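Local coordinates for succinylglutamate desuccinylase/aspartoacylase (Shewanella frigidimarina, PDB 3LWU), which binds a zinc ion and is probably a hydrolase of the succinylglutamate desuccinylase/aspartoacylase family, at residues Y44-S49 with L79-Q84; E156-R161 with N177-A182; A211-I216 with L285-V290; Q240-A245 with R250-P255. All coordinates share one frame; numbering follows the deposited sequence.

Interaction 1 (Y44-S49 with L79-Q84)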
# COMPACT_ATOMS: atom_id res chain seq x y z
N TYR A 44 10.60 -6.69 -29.51
CA TYR A 44 10.45 -6.38 -30.92
C TYR A 44 11.86 -6.17 -31.44
O TYR A 44 12.66 -5.45 -30.83
CB TYR A 44 9.65 -5.08 -31.11
CG TYR A 44 8.23 -5.18 -30.63
CD1 TYR A 44 7.26 -5.80 -31.39
CD2 TYR A 44 7.85 -4.69 -29.38
CE1 TYR A 44 5.92 -5.91 -30.95
CE2 TYR A 44 6.51 -4.82 -28.92
CZ TYR A 44 5.56 -5.42 -29.72
OH TYR A 44 4.25 -5.51 -29.31
N SER A 45 12.14 -6.77 -32.58
CA SER A 45 13.45 -6.68 -33.17
C SER A 45 13.38 -6.23 -34.63
O SER A 45 12.68 -6.85 -35.42
CB SER A 45 14.15 -8.05 -33.04
OG SER A 45 15.36 -8.02 -33.77
N PHE A 46 14.05 -5.12 -34.96
CA PHE A 46 14.24 -4.72 -36.34
C PHE A 46 15.63 -5.18 -36.75
O PHE A 46 16.63 -4.65 -36.28
CB PHE A 46 14.11 -3.20 -36.52
CG PHE A 46 12.68 -2.66 -36.40
CD1 PHE A 46 12.10 -2.43 -35.19
CD2 PHE A 46 11.94 -2.36 -37.53
CE1 PHE A 46 10.80 -1.97 -35.10
CE2 PHE A 46 10.67 -1.88 -37.45
CZ PHE A 46 10.09 -1.69 -36.24
N MSE A 47 15.70 -6.18 -37.60
CA MSE A 47 16.99 -6.75 -38.02
C MSE A 47 17.76 -5.76 -38.82
O MSE A 47 17.20 -5.19 -39.72
CB MSE A 47 16.79 -7.87 -39.00
CG MSE A 47 16.69 -9.22 -38.43
SE MSE A 47 16.65 -10.36 -40.04
CE MSE A 47 15.17 -11.40 -39.25
N GLY A 48 19.05 -5.61 -38.54
CA GLY A 48 19.89 -4.78 -39.38
C GLY A 48 20.29 -5.52 -40.65
O GLY A 48 20.47 -6.71 -40.61
N SER A 49 20.41 -4.80 -41.76
CA SER A 49 20.83 -5.35 -43.06
C SER A 49 22.35 -5.40 -43.25
O SER A 49 22.82 -6.02 -44.18
CB SER A 49 20.19 -4.55 -44.22
OG SER A 49 20.40 -3.15 -44.09
N LEU A 79 8.07 5.02 -36.90
CA LEU A 79 9.01 5.71 -37.78
C LEU A 79 9.93 4.70 -38.43
O LEU A 79 10.15 4.76 -39.64
CB LEU A 79 9.82 6.75 -37.00
CG LEU A 79 9.04 8.01 -36.52
CD1 LEU A 79 9.89 8.80 -35.53
CD2 LEU A 79 8.56 8.89 -37.70
N LEU A 80 10.46 3.75 -37.66
CA LEU A 80 11.39 2.79 -38.22
C LEU A 80 10.82 1.95 -39.38
O LEU A 80 11.60 1.45 -40.20
CB LEU A 80 11.97 1.90 -37.14
CG LEU A 80 12.95 2.57 -36.16
CD1 LEU A 80 13.12 1.65 -34.92
CD2 LEU A 80 14.29 2.87 -36.85
N GLU A 81 9.49 1.80 -39.46
CA GLU A 81 8.90 1.09 -40.60
C GLU A 81 9.32 1.73 -41.92
O GLU A 81 9.40 1.05 -42.90
CB GLU A 81 7.35 1.06 -40.54
CG GLU A 81 6.72 0.44 -39.29
CD GLU A 81 7.16 -0.99 -38.96
OE1 GLU A 81 7.69 -1.70 -39.84
OE2 GLU A 81 6.95 -1.40 -37.79
N GLY A 82 9.61 3.04 -41.90
CA GLY A 82 10.04 3.79 -43.10
C GLY A 82 11.52 4.17 -43.24
O GLY A 82 11.88 4.85 -44.17
N TYR A 83 12.37 3.74 -42.31
CA TYR A 83 13.81 3.99 -42.41
C TYR A 83 14.51 2.66 -42.67
O TYR A 83 13.99 1.61 -42.31
CB TYR A 83 14.35 4.63 -41.12
CG TYR A 83 13.88 6.05 -40.94
CD1 TYR A 83 14.45 7.07 -41.65
CD2 TYR A 83 12.85 6.37 -40.06
CE1 TYR A 83 14.03 8.37 -41.51
CE2 TYR A 83 12.41 7.70 -39.93
CZ TYR A 83 13.02 8.67 -40.67
OH TYR A 83 12.65 9.97 -40.60
N GLN A 84 15.65 2.72 -43.34
CA GLN A 84 16.43 1.52 -43.56
C GLN A 84 17.33 1.24 -42.36
O GLN A 84 18.26 2.02 -42.06
CB GLN A 84 17.26 1.66 -44.83
CG GLN A 84 18.18 0.49 -45.05
CD GLN A 84 18.71 0.47 -46.44
OE1 GLN A 84 19.58 1.27 -46.82
NE2 GLN A 84 18.19 -0.46 -47.24

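Interaction 2 (E156-R161 with N177-A182)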
# COMPACT_ATOMS: atom_id res chain seq x y z
N GLU A 156 27.50 -14.01 -20.45
CA GLU A 156 27.49 -15.31 -19.73
C GLU A 156 27.45 -15.19 -18.21
O GLU A 156 26.75 -15.96 -17.54
CB GLU A 156 28.68 -16.18 -20.15
CG GLU A 156 28.56 -16.59 -21.63
CD GLU A 156 29.83 -17.16 -22.26
OE1 GLU A 156 30.82 -17.48 -21.53
OE2 GLU A 156 29.81 -17.30 -23.51
N THR A 157 28.24 -14.25 -17.67
CA THR A 157 28.35 -14.09 -16.22
C THR A 157 27.05 -13.52 -15.67
O THR A 157 26.63 -13.79 -14.54
CB THR A 157 29.53 -13.18 -15.82
OG1 THR A 157 29.42 -11.95 -16.54
CG2 THR A 157 30.90 -13.85 -16.12
N CYS A 158 26.39 -12.72 -16.50
CA CYS A 158 25.06 -12.24 -16.18
C CYS A 158 24.02 -13.37 -16.13
O CYS A 158 23.26 -13.50 -15.16
CB CYS A 158 24.67 -11.24 -17.25
SG CYS A 158 23.91 -9.88 -16.63
N GLN A 159 23.98 -14.16 -17.19
CA GLN A 159 23.12 -15.36 -17.26
C GLN A 159 23.39 -16.36 -16.12
O GLN A 159 22.46 -16.99 -15.62
CB GLN A 159 23.27 -16.05 -18.61
CG GLN A 159 22.53 -15.32 -19.73
CD GLN A 159 22.96 -15.72 -21.13
OE1 GLN A 159 24.00 -16.36 -21.34
NE2 GLN A 159 22.16 -15.33 -22.11
N ALA A 160 24.65 -16.47 -15.71
CA ALA A 160 25.03 -17.37 -14.63
C ALA A 160 24.36 -17.00 -13.31
O ALA A 160 24.10 -17.87 -12.49
CB ALA A 160 26.61 -17.41 -14.44
N ARG A 161 24.06 -15.72 -13.09
CA ARG A 161 23.39 -15.29 -11.86
C ARG A 161 22.01 -15.96 -11.74
O ARG A 161 21.48 -16.09 -10.63
CB ARG A 161 23.25 -13.76 -11.77
CG ARG A 161 24.53 -12.96 -11.49
CD ARG A 161 24.95 -12.94 -10.01
NE ARG A 161 23.94 -12.30 -9.15
CZ ARG A 161 23.76 -12.55 -7.84
NH1 ARG A 161 24.51 -13.45 -7.22
NH2 ARG A 161 22.79 -11.90 -7.16
N ASN A 177 17.83 -10.46 -16.40
CA ASN A 177 17.27 -10.84 -17.69
C ASN A 177 17.33 -9.66 -18.67
O ASN A 177 17.63 -9.82 -19.85
CB ASN A 177 15.80 -11.28 -17.53
CG ASN A 177 15.66 -12.73 -17.21
OD1 ASN A 177 15.25 -13.11 -16.10
ND2 ASN A 177 15.94 -13.56 -18.17
N LEU A 178 17.04 -8.46 -18.17
CA LEU A 178 17.13 -7.27 -19.02
C LEU A 178 18.57 -6.96 -19.41
O LEU A 178 18.85 -6.57 -20.54
CB LEU A 178 16.51 -6.06 -18.33
CG LEU A 178 15.00 -6.20 -18.00
CD1 LEU A 178 14.51 -4.95 -17.28
CD2 LEU A 178 14.11 -6.51 -19.22
N GLN A 179 19.48 -7.12 -18.45
CA GLN A 179 20.87 -6.74 -18.60
C GLN A 179 21.55 -7.66 -19.61
O GLN A 179 22.41 -7.20 -20.41
CB GLN A 179 21.55 -6.80 -17.22
CG GLN A 179 23.00 -6.32 -17.16
CD GLN A 179 23.57 -6.22 -15.73
OE1 GLN A 179 22.84 -6.12 -14.74
NE2 GLN A 179 24.89 -6.23 -15.64
N ALA A 180 21.18 -8.94 -19.58
CA ALA A 180 21.72 -9.95 -20.51
C ALA A 180 21.46 -9.52 -21.95
O ALA A 180 22.34 -9.65 -22.79
CB ALA A 180 21.11 -11.31 -20.27
N MSE A 181 20.27 -8.98 -22.22
CA MSE A 181 19.98 -8.42 -23.55
C MSE A 181 20.75 -7.11 -23.81
O MSE A 181 21.31 -6.93 -24.90
CB MSE A 181 18.49 -8.19 -23.73
CG MSE A 181 17.68 -9.46 -23.88
SE MSE A 181 15.76 -9.05 -24.14
CE MSE A 181 15.42 -8.38 -22.34
N ALA A 182 20.79 -6.22 -22.82
CA ALA A 182 21.46 -4.92 -22.98
C ALA A 182 22.94 -5.10 -23.32
O ALA A 182 23.51 -4.36 -24.14
CB ALA A 182 21.29 -4.05 -21.72

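Interaction 3 (A211-I216 with L285-V290)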
# COMPACT_ATOMS: atom_id res chain seq x y z
N ALA A 211 25.04 13.95 -26.28
CA ALA A 211 23.89 14.64 -25.71
C ALA A 211 23.23 15.60 -26.70
O ALA A 211 22.01 15.75 -26.68
CB ALA A 211 24.25 15.38 -24.40
N ARG A 212 24.00 16.19 -27.60
CA ARG A 212 23.42 17.16 -28.53
C ARG A 212 22.46 16.58 -29.61
O ARG A 212 21.80 17.34 -30.36
CB ARG A 212 24.53 18.04 -29.17
CG ARG A 212 25.50 17.33 -30.06
CD ARG A 212 26.44 18.29 -30.78
NE ARG A 212 27.13 17.60 -31.88
CZ ARG A 212 28.13 16.74 -31.72
NH1 ARG A 212 28.60 16.48 -30.49
NH2 ARG A 212 28.69 16.13 -32.77
N PHE A 213 22.38 15.25 -29.70
CA PHE A 213 21.54 14.61 -30.72
C PHE A 213 20.14 14.33 -30.24
O PHE A 213 19.20 14.34 -31.04
CB PHE A 213 22.21 13.34 -31.23
CG PHE A 213 23.48 13.61 -32.00
CD1 PHE A 213 23.41 13.94 -33.34
CD2 PHE A 213 24.71 13.60 -31.37
CE1 PHE A 213 24.55 14.24 -34.06
CE2 PHE A 213 25.86 13.88 -32.08
CZ PHE A 213 25.77 14.20 -33.43
N PHE A 214 20.00 14.09 -28.94
CA PHE A 214 18.70 13.89 -28.36
C PHE A 214 17.99 15.22 -28.26
O PHE A 214 18.63 16.27 -28.40
CB PHE A 214 18.82 13.21 -27.00
CG PHE A 214 19.46 11.86 -27.05
CD1 PHE A 214 18.75 10.77 -27.48
CD2 PHE A 214 20.79 11.69 -26.69
CE1 PHE A 214 19.34 9.50 -27.53
CE2 PHE A 214 21.38 10.43 -26.75
CZ PHE A 214 20.65 9.34 -27.15
N SER A 215 16.66 15.18 -28.09
CA SER A 215 15.85 16.41 -28.03
C SER A 215 15.59 16.72 -26.56
O SER A 215 14.46 16.74 -26.10
CB SER A 215 14.55 16.21 -28.79
OG SER A 215 14.79 15.93 -30.17
N ILE A 216 16.68 16.91 -25.81
CA ILE A 216 16.59 16.97 -24.36
C ILE A 216 17.31 18.22 -23.85
O ILE A 216 18.53 18.35 -24.03
CB ILE A 216 17.13 15.68 -23.71
CG1 ILE A 216 16.20 14.51 -24.07
CG2 ILE A 216 17.14 15.82 -22.17
CD1 ILE A 216 16.61 13.17 -23.54
N LEU A 285 20.64 7.75 -33.51
CA LEU A 285 20.84 6.50 -34.24
C LEU A 285 21.35 6.80 -35.64
O LEU A 285 22.21 6.09 -36.18
CB LEU A 285 19.54 5.68 -34.33
CG LEU A 285 18.97 5.18 -33.00
CD1 LEU A 285 17.79 4.21 -33.22
CD2 LEU A 285 20.05 4.58 -32.11
N SER A 286 20.85 7.86 -36.25
CA SER A 286 21.38 8.29 -37.54
C SER A 286 22.86 8.59 -37.43
O SER A 286 23.68 8.02 -38.15
CB SER A 286 20.65 9.53 -38.05
OG SER A 286 21.16 9.93 -39.31
N HIS A 287 23.21 9.50 -36.54
CA HIS A 287 24.63 9.89 -36.35
C HIS A 287 25.54 8.69 -36.12
O HIS A 287 26.69 8.68 -36.53
CB HIS A 287 24.71 10.84 -35.15
CG HIS A 287 26.11 11.09 -34.66
ND1 HIS A 287 27.03 11.84 -35.37
CD2 HIS A 287 26.72 10.74 -33.50
CE1 HIS A 287 28.16 11.90 -34.69
NE2 HIS A 287 28.00 11.25 -33.55
N ARG A 288 25.03 7.67 -35.44
CA ARG A 288 25.80 6.46 -35.18
C ARG A 288 25.76 5.44 -36.32
O ARG A 288 26.39 4.39 -36.20
CB ARG A 288 25.35 5.78 -33.88
CG ARG A 288 25.64 6.59 -32.59
CD ARG A 288 27.14 6.88 -32.38
NE ARG A 288 27.93 5.65 -32.48
CZ ARG A 288 28.12 4.79 -31.48
NH1 ARG A 288 27.58 4.99 -30.28
NH2 ARG A 288 28.85 3.70 -31.67
N GLY A 289 25.06 5.72 -37.41
CA GLY A 289 25.03 4.77 -38.55
C GLY A 289 24.15 3.53 -38.27
O GLY A 289 24.33 2.49 -38.88
N VAL A 290 23.22 3.61 -37.32
CA VAL A 290 22.30 2.49 -37.08
C VAL A 290 21.24 2.48 -38.19
O VAL A 290 20.73 1.43 -38.54
CB VAL A 290 21.62 2.58 -35.68
CG1 VAL A 290 20.57 1.48 -35.49
CG2 VAL A 290 22.67 2.51 -34.57

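Interaction 4 (Q240-A245 with R250-P255)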
# COMPACT_ATOMS: atom_id res chain seq x y z
N GLN A 240 35.89 0.82 -17.66
CA GLN A 240 37.02 0.22 -16.93
C GLN A 240 38.03 -0.38 -17.89
O GLN A 240 39.22 -0.12 -17.75
CB GLN A 240 36.57 -0.87 -15.96
CG GLN A 240 35.88 -0.41 -14.70
CD GLN A 240 34.96 -1.52 -14.13
OE1 GLN A 240 35.25 -2.73 -14.30
NE2 GLN A 240 33.84 -1.12 -13.48
N LEU A 241 37.55 -1.18 -18.84
CA LEU A 241 38.44 -1.86 -19.80
C LEU A 241 39.24 -0.83 -20.57
O LEU A 241 40.45 -0.95 -20.71
CB LEU A 241 37.66 -2.74 -20.77
CG LEU A 241 38.42 -3.39 -21.92
CD1 LEU A 241 39.54 -4.29 -21.45
CD2 LEU A 241 37.45 -4.20 -22.77
N THR A 242 38.56 0.20 -21.07
CA THR A 242 39.21 1.24 -21.86
C THR A 242 40.29 2.03 -21.08
O THR A 242 41.41 2.20 -21.58
CB THR A 242 38.18 2.24 -22.43
OG1 THR A 242 37.13 1.53 -23.10
CG2 THR A 242 38.86 3.21 -23.41
N GLU A 243 39.95 2.53 -19.88
CA GLU A 243 40.93 3.24 -19.05
C GLU A 243 42.11 2.31 -18.76
O GLU A 243 43.28 2.74 -18.87
CB GLU A 243 40.33 3.74 -17.73
CG GLU A 243 39.37 4.93 -17.89
CD GLU A 243 38.46 5.15 -16.69
OE1 GLU A 243 38.83 4.71 -15.57
OE2 GLU A 243 37.36 5.73 -16.84
N TYR A 244 41.82 1.05 -18.45
CA TYR A 244 42.93 0.11 -18.24
C TYR A 244 43.77 -0.05 -19.50
O TYR A 244 44.99 0.12 -19.43
CB TYR A 244 42.51 -1.26 -17.69
CG TYR A 244 43.74 -2.11 -17.39
CD1 TYR A 244 44.49 -1.92 -16.23
CD2 TYR A 244 44.17 -3.09 -18.30
CE1 TYR A 244 45.66 -2.69 -15.97
CE2 TYR A 244 45.30 -3.85 -18.05
CZ TYR A 244 46.05 -3.65 -16.89
OH TYR A 244 47.17 -4.43 -16.68
N ALA A 245 43.16 -0.36 -20.64
CA ALA A 245 43.94 -0.53 -21.88
C ALA A 245 44.81 0.70 -22.19
O ALA A 245 46.00 0.56 -22.50
CB ALA A 245 43.06 -0.85 -23.06
N ARG A 250 47.44 1.23 -24.97
CA ARG A 250 46.50 0.82 -26.03
C ARG A 250 45.25 1.72 -25.98
O ARG A 250 44.34 1.52 -25.17
CB ARG A 250 46.14 -0.66 -25.88
CG ARG A 250 45.18 -1.19 -26.93
CD ARG A 250 45.17 -2.71 -26.86
NE ARG A 250 44.36 -3.33 -27.91
CZ ARG A 250 44.32 -4.64 -28.16
NH1 ARG A 250 45.03 -5.49 -27.43
NH2 ARG A 250 43.55 -5.11 -29.14
N GLU A 251 45.25 2.74 -26.85
CA GLU A 251 44.21 3.75 -26.89
C GLU A 251 43.10 3.36 -27.88
O GLU A 251 43.36 2.97 -29.02
CB GLU A 251 44.81 5.13 -27.22
N PHE A 252 41.86 3.41 -27.40
CA PHE A 252 40.65 3.35 -28.24
C PHE A 252 39.52 3.99 -27.43
O PHE A 252 39.65 4.17 -26.21
CB PHE A 252 40.26 1.92 -28.65
CG PHE A 252 40.22 0.93 -27.51
CD1 PHE A 252 39.13 0.89 -26.61
CD2 PHE A 252 41.26 0.02 -27.33
CE1 PHE A 252 39.09 -0.02 -25.54
CE2 PHE A 252 41.23 -0.90 -26.28
CZ PHE A 252 40.12 -0.92 -25.37
N SER A 253 38.43 4.35 -28.09
CA SER A 253 37.32 4.98 -27.36
C SER A 253 36.36 3.92 -26.82
O SER A 253 36.28 2.80 -27.33
CB SER A 253 36.61 5.99 -28.26
OG SER A 253 36.29 5.38 -29.50
N VAL A 254 35.62 4.29 -25.77
CA VAL A 254 34.78 3.32 -25.09
C VAL A 254 33.82 2.72 -26.14
O VAL A 254 33.13 3.46 -26.83
CB VAL A 254 34.04 3.94 -23.90
CG1 VAL A 254 33.26 2.86 -23.14
CG2 VAL A 254 35.04 4.66 -22.96
N PRO A 255 33.85 1.39 -26.33
CA PRO A 255 33.06 0.75 -27.40
C PRO A 255 31.54 0.75 -27.19
O PRO A 255 30.82 0.50 -28.12
CB PRO A 255 33.56 -0.71 -27.37
CG PRO A 255 34.83 -0.68 -26.58
CD PRO A 255 34.66 0.41 -25.59
O HOH W 1 42.08 2.47 -24.44

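Interaction 1 (Y44-S49 with L79-Q84)
Phe46 reaches from the end of strand 38-46 to the end region of helix 68-80, where Leu80 and Glu81 receive its ring in two different ways. The apolar part is a CH-pi contact: Leu80 CB stands over one face, 4.2 Å from the centroid of the Phe46 ring and 17° off its normal, displaced toward the rim. Met77 of the same helix and Leu91 of the adjoining strand also pack on this phenylalanine.

The second part is polar against aromatic edge. Glu81 starts off pointing away from Phe46, but the bend at chi2 (-56°) brings its carboxylate back to the ring edge, with OE2 3.5 Å from Phe46 CZ and OE1 3.8 Å from Phe46 CE2. The carboxylate plane is turned 51° from that of the ring. A negative charge there would face the weakly positive C-H rim, while its hydrogen bonds lie elsewhere: OE2 with Thr21 OG1 and with Tyr346 OH of the second subunit, OE1 with Lys22 N.

Looser packing follows farther along, where Ser49 OG lies 4.4 Å from Gln84 CG; the same hydroxyl is bonded to Val85 O. A type I beta turn runs from Leu80 to Tyr83, with Tyr83 N bonded to Leu80 O at 3.2 Å. A helix end packed on a sheet strand in this way belongs to the alpha/beta architecture of M14-like zinc hydrolases; helix 68-80 begins just after the zinc ligands His63 and Glu66.

Interaction 2 (E156-R161 with N177-A182)
Cys158 and Gln179 form the heart of an antiparallel helix-helix packing between helix 143-160 and helix 170-182, to one side of the catalytic domain's sheet. The short axes run at 168° to each other and approach to 9.0 Å, and the backbones are closest where Cys158 CA lies 5.9 Å from Ala180 CA. The small side chains of Cys158 and Ala180, both pointing into the interface, permit that approach.

The thiol does most of the touching. Cys158 SG rests alongside the glutamine chain rather than at its end, 3.7 Å from Gln179 CG and 3.8 Å from Gln179 CD. Gln179 presents this flank because CG is anti to the backbone N (chi1 -175°) and the chain beyond it is extended. Its amide is fixed from elsewhere: OE1 accepts from Phe125 N, and NE2 bonds His183 NE2. At the more exposed border, Gln159 CG covers Ala180 CB at 4.3 Å. The other side of helix 170-182 meets Tyr57 of strand 56-60 through Leu178, Met181 and Ala182.

With no hydrogen bond or salt bridge passing between the two segments, they are joined by van der Waals contact of the thiol sulfur with the glutamine chain and its amide, and of aliphatic carbons; the buried glutamine amide is satisfied by neighbours outside the pair.

Interaction 3 (A211-I216 with L285-V290)
The helix turn that offers His287 to Phe213 is closed by a 2.8 Å bond from Gly289 N to Ser286 O; a second, from Val290 N to Leu285 O, completes a Schellman motif around the positive phi of Gly289. Just ahead of this cap, the His287 imidazole makes an offset stack on the Phe213 ring, centroids 4.0 Å apart and planes at 19°. The offset sets Phe213 CZ over the middle of the imidazole, with His287 ND1 the nearest atom at 3.3 Å. Because His287 CG is anti to the backbone N (chi1 168°), the ring slides across the outer end of the phenylalanine while His287 CB covers the same face, 3.9 Å from the Phe213 centroid, in a CH-pi contact. On the side of the ring plane away from His287, the Arg212 guanidinium lies beyond the rim and turns its face to Phe213 CE2; a salt bridge from NH1 to Asp209 holds it.

The stack joins the loop between strands 196-204 and 218-222 to the C-terminal end of helix 271-287. Next in the loop, Phe214 turns to the sheet, packing on Leu189 of strand 187-194 and Leu201 of strand 196-204 and meeting Phe259 of strand 257-263 edge-to-face.

Interaction 4 (Q240-A245 with R250-P255)
The Phe252 ring carries water 1 over the centre of one face, with the oxygen 3.7 Å above its plane, while Ala245 CB and Thr242 OG1 approach the ring obliquely; Phe147 of helix 143-160 meets it edge-to-face. This is the return of the chain after helix 230-247: the connection toward strand 257-263 folds back along the helix in the alpha/beta catalytic domain. Phe252 turns its ring in beneath the helix because CG lies between the backbone N and the carbonyl carbon (chi1 49°). Its CE2 then touches Ala245 CB at 3.7 Å, and its CE1 lies 3.5 Å from Thr242 OG1. That hydroxyl is bonded to Trp238 O one turn back, and Val254 and Pro255 pack around it. The closest packing is Thr242 CG2 against Phe252 O, 3.1 Å apart.

Arg250 N opens the return with a 2.9 Å hydrogen bond to Ala245 O, arriving from above the carbonyl plane, and the extended Arg250 side chain leads off to Asn143, Gln139 and Leu141. Water 1 links the two backbones farther along: it can donate to Thr242 O and Arg250 O, and it accepts from Phe252 N at 3.1 Å.

Interaction 1 comes first along the chain and interaction 2 follows; interaction 4 then falls between the two segments of interaction 3. Interactions 1 and 3 are near neighbours, centres 16 Å apart, joined by helix 271-287, which carries His287 and packs through Leu282 on Leu79 and Leu80. Interactions 2 and 4, centres 22 Å apart, share two helices: 143-160 packs on 170-182 and also meets Phe252 and Pro255, and 230-247 forms interaction 4 while touching Gln179. The extremes, interactions 1 and 4, have centres 31 Å apart. All four join helices, loops or strand ends in the outer layers, away from the zinc site of His63, Glu66 and His192.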